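Local coordinates for protein interferon alpha/beta receptor 1 (Mus musculus, PDB 3WCY) that pairs with IFNAR2 to form the type I interferon receptor, whose binding of interferon activates the JAK-STAT signalling cascade, at residues P96-M102 with M129-E133; M102-V107 with H119-Q125. All blocks are in the same frame, centred on the assembly; numbering follows the deposited sequence.

Contact 1 (P96-M102 with M129-E133)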
ATOM      1  N   PRO A  96       4.008  14.744  22.755  1.00122.16           N
ATOM      2  CA  PRO A  96       2.554  14.673  22.493  1.00120.45           C
ATOM      3  C   PRO A  96       2.024  13.521  21.630  1.00120.14           C
ATOM      4  O   PRO A  96       0.858  13.161  21.771  1.00119.81           O
ATOM      5  CB  PRO A  96       2.219  16.050  21.905  1.00122.08           C
ATOM      6  CG  PRO A  96       3.516  16.615  21.453  1.00126.52           C
ATOM      7  CD  PRO A  96       4.558  16.061  22.369  1.00123.45           C
ATOM      8  N   PHE A  97       2.871  12.932  20.773  1.00113.66           N
ATOM      9  CA  PHE A  97       2.536  11.831  19.862  1.00111.07           C
ATOM     10  C   PHE A  97       2.110  10.511  20.546  1.00113.91           C
ATOM     11  O   PHE A  97       1.467   9.680  19.903  1.00111.85           O
ATOM     12  CB  PHE A  97       3.682  11.616  18.850  1.00111.63           C
ATOM     13  CG  PHE A  97       3.483  10.557  17.790  1.00111.46           C
ATOM     14  CD1 PHE A  97       2.392  10.604  16.927  1.00113.33           C
ATOM     15  CD2 PHE A  97       4.411   9.536  17.623  1.00112.89           C
ATOM     16  CE1 PHE A  97       2.213   9.627  15.946  1.00112.69           C
ATOM     17  CE2 PHE A  97       4.242   8.575  16.624  1.00114.11           C
ATOM     18  CZ  PHE A  97       3.142   8.623  15.797  1.00111.14           C
ATOM     19  N   TYR A  98       2.442  10.324  21.836  1.00112.11           N
ATOM     20  CA  TYR A  98       2.067   9.111  22.570  1.00112.83           C
ATOM     21  C   TYR A  98       0.727   9.259  23.320  1.00117.23           C
ATOM     22  O   TYR A  98      -0.023   8.287  23.429  1.00116.62           O
ATOM     23  CB  TYR A  98       3.181   8.676  23.544  1.00115.85           C
ATOM     24  CG  TYR A  98       4.511   8.333  22.905  1.00117.25           C
ATOM     25  CD1 TYR A  98       4.659   7.188  22.126  1.00118.13           C
ATOM     26  CD2 TYR A  98       5.647   9.094  23.165  1.00118.93           C
ATOM     27  CE1 TYR A  98       5.889   6.851  21.558  1.00118.56           C
ATOM     28  CE2 TYR A  98       6.888   8.755  22.621  1.00119.34           C
ATOM     29  CZ  TYR A  98       7.005   7.631  21.817  1.00126.20           C
ATOM     30  OH  TYR A  98       8.222   7.294  21.270  1.00126.82           O
ATOM     31  N   THR A  99       0.438  10.462  23.837  1.00114.64           N
ATOM     32  CA  THR A  99      -0.787  10.742  24.596  1.00115.74           C
ATOM     33  C   THR A  99      -1.975  11.198  23.740  1.00117.65           C
ATOM     34  O   THR A  99      -3.105  11.238  24.244  1.00117.90           O
ATOM     35  CB  THR A  99      -0.509  11.714  25.762  1.00129.41           C
ATOM     36  OG1 THR A  99       0.193  12.862  25.275  1.00129.39           O
ATOM     37  CG2 THR A  99       0.258  11.060  26.907  1.00130.55           C
ATOM     38  N   ALA A 100      -1.730  11.546  22.460  1.00112.04           N
ATOM     39  CA  ALA A 100      -2.768  12.029  21.539  1.00110.30           C
ATOM     40  C   ALA A 100      -3.720  10.938  21.047  1.00111.52           C
ATOM     41  O   ALA A 100      -3.279   9.868  20.623  1.00110.74           O
ATOM     42  CB  ALA A 100      -2.140  12.751  20.359  1.00109.75           C
ATOM     43  N   HIS A 101      -5.028  11.228  21.110  1.00106.39           N
ATOM     44  CA  HIS A 101      -6.108  10.343  20.676  1.00104.53           C
ATOM     45  C   HIS A 101      -6.496  10.658  19.239  1.00103.74           C
ATOM     46  O   HIS A 101      -6.225  11.758  18.747  1.00102.96           O
ATOM     47  CB  HIS A 101      -7.341  10.523  21.579  1.00106.64           C
ATOM     48  CG  HIS A 101      -7.174   9.980  22.961  1.00111.69           C
ATOM     49  ND1 HIS A 101      -7.650   8.728  23.307  1.00113.82           N
ATOM     50  CD2 HIS A 101      -6.590  10.542  24.043  1.00114.91           C
ATOM     51  CE1 HIS A 101      -7.347   8.570  24.583  1.00114.99           C
ATOM     52  NE2 HIS A 101      -6.708   9.634  25.069  1.00116.10           N
ATOM     53  N   MET A 102      -7.167   9.705  18.582  1.00 97.22           N
ATOM     54  CA  MET A 102      -7.636   9.842  17.206  1.00 94.52           C
ATOM     55  C   MET A 102      -9.127  10.163  17.159  1.00 96.89           C
ATOM     56  O   MET A 102      -9.945   9.356  17.616  1.00 97.02           O
ATOM     57  CB  MET A 102      -7.376   8.550  16.436  1.00 95.64           C
ATOM     58  CG  MET A 102      -6.024   8.485  15.819  1.00 98.31           C
ATOM     59  SD  MET A 102      -5.657   6.799  15.317  1.00102.00           S
ATOM     60  CE  MET A 102      -6.773   6.613  13.972  1.00 97.75           C
ATOM     61  N   MET A 129      -0.516  16.615  13.975  1.00103.89           N
ATOM     62  CA  MET A 129      -0.452  15.358  14.723  1.00102.32           C
ATOM     63  C   MET A 129      -0.450  14.126  13.811  1.00104.26           C
ATOM     64  O   MET A 129       0.306  13.185  14.063  1.00104.42           O
ATOM     65  CB  MET A 129      -1.605  15.274  15.738  1.00104.98           C
ATOM     66  CG  MET A 129      -1.422  14.198  16.801  1.00108.43           C
ATOM     67  SD  MET A 129       0.040  14.418  17.847  1.00113.21           S
ATOM     68  CE  MET A 129      -0.449  15.819  18.831  1.00111.64           C
ATOM     69  N   TRP A 130      -1.268  14.142  12.748  1.00 98.48           N
ATOM     70  CA  TRP A 130      -1.379  13.010  11.827  1.00 96.52           C
ATOM     71  C   TRP A 130      -0.851  13.282  10.411  1.00 97.61           C
ATOM     72  O   TRP A 130      -0.836  12.374   9.574  1.00 96.44           O
ATOM     73  CB  TRP A 130      -2.811  12.456  11.840  1.00 95.20           C
ATOM     74  CG  TRP A 130      -3.352  12.292  13.230  1.00 97.30           C
ATOM     75  CD1 TRP A 130      -4.283  13.079  13.841  1.00101.00           C
ATOM     76  CD2 TRP A 130      -2.887  11.371  14.229  1.00 97.69           C
ATOM     77  NE1 TRP A 130      -4.479  12.660  15.137  1.00101.41           N
ATOM     78  CE2 TRP A 130      -3.625  11.623  15.406  1.00102.57           C
ATOM     79  CE3 TRP A 130      -1.931  10.339  14.237  1.00 98.67           C
ATOM     80  CZ2 TRP A 130      -3.438  10.886  16.578  1.00102.69           C
ATOM     81  CZ3 TRP A 130      -1.753   9.603  15.398  1.00101.02           C
ATOM     82  CH2 TRP A 130      -2.506   9.875  16.549  1.00102.77           C
ATOM     83  N   ALA A 131      -0.340  14.512  10.178  1.00 92.64           N
ATOM     84  CA  ALA A 131       0.242  14.998   8.927  1.00 91.32           C
ATOM     85  C   ALA A 131       1.313  14.071   8.336  1.00 94.70           C
ATOM     86  O   ALA A 131       1.590  14.159   7.136  1.00 95.16           O
ATOM     87  CB  ALA A 131       0.818  16.387   9.136  1.00 92.87           C
ATOM     88  N   LEU A 132       1.915  13.195   9.172  1.00 89.51           N
ATOM     89  CA  LEU A 132       2.925  12.223   8.760  1.00 87.86           C
ATOM     90  C   LEU A 132       2.494  10.783   9.037  1.00 90.23           C
ATOM     91  O   LEU A 132       3.258   9.858   8.759  1.00 89.17           O
ATOM     92  CB  LEU A 132       4.273  12.512   9.424  1.00 88.62           C
ATOM     93  CG  LEU A 132       4.902  13.878   9.172  1.00 94.20           C
ATOM     94  CD1 LEU A 132       6.191  14.028   9.977  1.00 95.20           C
ATOM     95  CD2 LEU A 132       5.137  14.128   7.674  1.00 95.42           C
ATOM     96  N   GLU A 133       1.269  10.589   9.570  1.00 86.52           N
ATOM     97  CA  GLU A 133       0.717   9.263   9.864  1.00 85.57           C
ATOM     98  C   GLU A 133      -0.343   8.808   8.865  1.00 88.38           C
ATOM     99  O   GLU A 133      -0.630   7.611   8.794  1.00 87.58           O
ATOM    100  CB  GLU A 133       0.215   9.167  11.306  1.00 87.74           C
ATOM    101  CG  GLU A 133       1.296   8.763  12.293  1.00 96.75           C
ATOM    102  CD  GLU A 133       2.400   9.777  12.511  1.00112.79           C
ATOM    103  OE1 GLU A 133       3.562   9.349  12.694  1.00100.42           O
ATOM    104  OE2 GLU A 133       2.111  10.996  12.494  1.00106.57           O
TER
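M102 and M129 clasp the indole of W130 between them: CG of M102 lies over one face, 4.0 Å from the centroid of the W130 six-membered ring, while CG of M129, the preceding residue, lies against the opposite face. The M102 CG contact is CH-pi in kind, and SD of M102 stands farther off above the same ring, a Met-aromatic contact. At the rim of the indole, near its plane, the carbonyl O of H101 approaches CZ2 of W130 at 3.6 Å. M129 is bent at chi2 and chi3, which brings its SD to 3.7 Å from CB of A100 and sets its CE between A100 and CB of P96. With CG of F97 anti to the backbone N (chi1 -177°), the F97 ring and the E133 carboxylate approach from opposite directions and meet obliquely, their planes 43° apart; OE1 of E133, hydrogen-bonded to Y70, is 3.2 Å from CZ of F97. CE1 of the same F97 ring also packs obliquely on CZ3 of W130. Mostly apolar side chains thus pack the passage between the first two fibronectin type III domains against loop 129-133 of the second, a buried joint consistent with an interface between consecutive modules of this type II cytokine receptor.

Contact 2 (M102-V107 with H119-Q125)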
ATOM      1  N   MET A 102      -7.167   9.705  18.582  1.00 97.22           N
ATOM      2  CA  MET A 102      -7.636   9.842  17.206  1.00 94.52           C
ATOM      3  C   MET A 102      -9.127  10.163  17.159  1.00 96.89           C
ATOM      4  O   MET A 102      -9.945   9.356  17.616  1.00 97.02           O
ATOM      5  CB  MET A 102      -7.376   8.550  16.436  1.00 95.64           C
ATOM      6  CG  MET A 102      -6.024   8.485  15.819  1.00 98.31           C
ATOM      7  SD  MET A 102      -5.657   6.799  15.317  1.00102.00           S
ATOM      8  CE  MET A 102      -6.773   6.613  13.972  1.00 97.75           C
ATOM      9  N   SER A 103      -9.484  11.330  16.581  1.00 91.44           N
ATOM     10  CA  SER A 103     -10.882  11.743  16.417  1.00 90.27           C
ATOM     11  C   SER A 103     -11.479  10.906  15.278  1.00 90.60           C
ATOM     12  O   SER A 103     -10.710  10.448  14.439  1.00 88.38           O
ATOM     13  CB  SER A 103     -10.973  13.233  16.097  1.00 93.05           C
ATOM     14  OG  SER A 103     -10.439  13.515  14.815  1.00100.19           O
ATOM     15  N   PRO A 104     -12.806  10.632  15.228  1.00 86.76           N
ATOM     16  CA  PRO A 104     -13.337   9.804  14.124  1.00 85.29           C
ATOM     17  C   PRO A 104     -13.089  10.407  12.728  1.00 86.34           C
ATOM     18  O   PRO A 104     -12.945  11.630  12.627  1.00 86.50           O
ATOM     19  CB  PRO A 104     -14.826   9.683  14.455  1.00 87.78           C
ATOM     20  CG  PRO A 104     -14.937  10.039  15.906  1.00 93.48           C
ATOM     21  CD  PRO A 104     -13.887  11.060  16.139  1.00 89.11           C
ATOM     22  N   PRO A 105     -12.966   9.594  11.651  1.00 79.88           N
ATOM     23  CA  PRO A 105     -12.714  10.185  10.325  1.00 78.54           C
ATOM     24  C   PRO A 105     -13.955  10.862   9.733  1.00 82.67           C
ATOM     25  O   PRO A 105     -15.071  10.393   9.967  1.00 82.74           O
ATOM     26  CB  PRO A 105     -12.264   8.988   9.486  1.00 79.28           C
ATOM     27  CG  PRO A 105     -12.905   7.819  10.106  1.00 84.19           C
ATOM     28  CD  PRO A 105     -13.098   8.125  11.570  1.00 81.03           C
ATOM     29  N   GLU A 106     -13.767  11.968   8.991  1.00 78.82           N
ATOM     30  CA  GLU A 106     -14.884  12.668   8.354  1.00 79.20           C
ATOM     31  C   GLU A 106     -15.394  11.821   7.165  1.00 82.18           C
ATOM     32  O   GLU A 106     -14.594  11.358   6.346  1.00 81.00           O
ATOM     33  CB  GLU A 106     -14.479  14.094   7.930  1.00 80.99           C
ATOM     34  CG  GLU A 106     -15.655  14.999   7.588  1.00 96.94           C
ATOM     35  CD  GLU A 106     -15.293  16.389   7.096  1.00129.86           C
ATOM     36  OE1 GLU A 106     -15.572  17.366   7.830  1.00132.69           O
ATOM     37  OE2 GLU A 106     -14.757  16.507   5.969  1.00125.33           O
ATOM     38  N   VAL A 107     -16.719  11.587   7.104  1.00 78.23           N
ATOM     39  CA  VAL A 107     -17.314  10.747   6.062  1.00 77.15           C
ATOM     40  C   VAL A 107     -18.500  11.387   5.339  1.00 79.44           C
ATOM     41  O   VAL A 107     -19.422  11.870   5.988  1.00 79.49           O
ATOM     42  CB  VAL A 107     -17.569   9.280   6.544  1.00 80.86           C
ATOM     43  CG1 VAL A 107     -18.011   9.225   8.002  1.00 81.33           C
ATOM     44  CG2 VAL A 107     -18.556   8.534   5.648  1.00 80.73           C
ATOM     45  N   HIS A 119     -16.679   8.462   1.050  1.00 69.27           N
ATOM     46  CA  HIS A 119     -15.570   9.402   0.960  1.00 68.43           C
ATOM     47  C   HIS A 119     -15.034   9.655   2.364  1.00 73.49           C
ATOM     48  O   HIS A 119     -15.660  10.361   3.163  1.00 74.14           O
ATOM     49  CB  HIS A 119     -15.999  10.697   0.255  1.00 69.41           C
ATOM     50  CG  HIS A 119     -16.613  10.467  -1.094  1.00 73.35           C
ATOM     51  ND1 HIS A 119     -15.840  10.414  -2.238  1.00 74.92           N
ATOM     52  CD2 HIS A 119     -17.908  10.267  -1.434  1.00 75.55           C
ATOM     53  CE1 HIS A 119     -16.683  10.175  -3.230  1.00 74.78           C
ATOM     54  NE2 HIS A 119     -17.938  10.089  -2.798  1.00 75.46           N
ATOM     55  N   ILE A 120     -13.906   9.006   2.684  1.00 69.26           N
ATOM     56  CA  ILE A 120     -13.267   9.109   3.990  1.00 68.79           C
ATOM     57  C   ILE A 120     -12.192  10.192   3.980  1.00 75.89           C
ATOM     58  O   ILE A 120     -11.309  10.201   3.118  1.00 75.02           O
ATOM     59  CB  ILE A 120     -12.692   7.745   4.481  1.00 70.70           C
ATOM     60  CG1 ILE A 120     -13.660   6.578   4.245  1.00 70.76           C
ATOM     61  CG2 ILE A 120     -12.267   7.810   5.946  1.00 71.16           C
ATOM     62  CD1 ILE A 120     -12.996   5.316   3.818  1.00 73.41           C
ATOM     63  N   SER A 121     -12.270  11.094   4.955  1.00 75.50           N
ATOM     64  CA  SER A 121     -11.273  12.126   5.193  1.00 76.25           C
ATOM     65  C   SER A 121     -10.535  11.690   6.479  1.00 83.03           C
ATOM     66  O   SER A 121     -11.202  11.322   7.454  1.00 82.96           O
ATOM     67  CB  SER A 121     -11.934  13.486   5.370  1.00 79.91           C
ATOM     68  OG  SER A 121     -11.087  14.515   4.890  1.00 89.71           O
ATOM     69  N   PRO A 122      -9.177  11.636   6.482  1.00 80.88           N
ATOM     70  CA  PRO A 122      -8.457  11.175   7.684  1.00 81.23           C
ATOM     71  C   PRO A 122      -8.579  12.125   8.883  1.00 87.85           C
ATOM     72  O   PRO A 122      -8.867  13.307   8.667  1.00 87.60           O
ATOM     73  CB  PRO A 122      -7.010  11.071   7.197  1.00 82.46           C
ATOM     74  CG  PRO A 122      -6.913  12.052   6.097  1.00 86.71           C
ATOM     75  CD  PRO A 122      -8.236  12.016   5.408  1.00 82.25           C
ATOM     76  N   PRO A 123      -8.362  11.654  10.145  1.00 86.54           N
ATOM     77  CA  PRO A 123      -8.440  12.571  11.302  1.00 88.43           C
ATOM     78  C   PRO A 123      -7.476  13.769  11.176  1.00 97.57           C
ATOM     79  O   PRO A 123      -6.262  13.575  11.047  1.00 98.25           O
ATOM     80  CB  PRO A 123      -8.082  11.665  12.490  1.00 90.12           C
ATOM     81  CG  PRO A 123      -8.337  10.285  12.028  1.00 93.04           C
ATOM     82  CD  PRO A 123      -8.017  10.284  10.576  1.00 87.66           C
ATOM     83  N   GLY A 124      -8.027  14.983  11.143  1.00 96.79           N
ATOM     84  CA  GLY A 124      -7.260  16.215  10.977  1.00 98.57           C
ATOM     85  C   GLY A 124      -7.488  16.872   9.626  1.00106.46           C
ATOM     86  O   GLY A 124      -7.341  16.222   8.583  1.00104.36           O
ATOM     87  N   GLN A 125      -7.822  18.187   9.633  1.00107.87           N
ATOM     88  CA  GLN A 125      -8.119  18.962   8.413  1.00109.35           C
ATOM     89  C   GLN A 125      -7.136  20.143   8.066  1.00116.16           C
ATOM     90  O   GLN A 125      -7.584  21.290   7.975  1.00117.07           O
ATOM     91  CB  GLN A 125      -9.597  19.439   8.418  1.00111.31           C
ATOM     92  CG  GLN A 125     -10.621  18.341   8.134  1.00129.87           C
ATOM     93  CD  GLN A 125     -12.002  18.903   7.895  1.00152.86           C
ATOM     94  OE1 GLN A 125     -12.396  19.198   6.758  1.00148.51           O
ATOM     95  NE2 GLN A 125     -12.774  19.058   8.962  1.00146.47           N
TER
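The carboxylate of E106 and the terminal amide of Q125 are the flat groups that meet here, their planes 73° apart and their chains crossing at about a right angle. OE1 of E106 lies 3.5 Å from NE2 of Q125. The firm polar partner of this carboxylate is R108, to which OE1 is salt-bridged. The pyrrolidine of P123 turns CG and CB to the backbone of S103, CG of P123 standing 3.4 Å from O of S103, and the hydroxyl of S103 lies close to CB of P123. The ring of P105 places CB 3.3 Å from O of S121 and 3.7 Å from CG2 of I120.

Beyond the prolines the chains pair as antiparallel strands. S121 N gives a straight bond of 2.7 Å to O of E106, in the carbonyl plane (N-H...O 164°), whereas the return bond from E106 N to S121 O is weak. V107 and I120 form the next, non-hydrogen-bonded pair, where CA of V107 approaches O of H119 at 3.4 Å. On the face carrying E106 and S121, their CB atoms are 3.7 Å apart; with CG anti to the backbone N (chi1 -165°) and the chain extended beyond it, the E106 carboxylate is carried out beside the Q125 amide. Shortening E106 to an alanine is likely to leave R108 without its carboxylate mate and the Q125 amide with nothing of this side chain beyond CB beside it. P105 and I120 instead pack on Y139 and V176 of the facing sheet. The chemistry thus divides: P105 and I120 join the buried interior between the sheets, whereas the charge of E106, probably steadied by R108, remains at the partly exposed face.

How the contacts relate
The two contacts lie about 13 Å apart, centre to centre, and share M102, which belongs to both. Along the chain, 96-102 leads directly into 102-107; strand 106-111 then turns back as strand 116-121 and ends in 119-125, before the loop 129-133 returns to the start, so that contact 1 encloses contact 2 in sequence. They also touch in space, CD1 of W130 lying 3.5 Å from O of P123. Contact 2 closes the end of the first hairpin of the second fibronectin type III domain, and contact 1 ties that end to the preceding domain. Together they illustrate how one short linker can serve both an interdomain joint and the opening sheet of the next module.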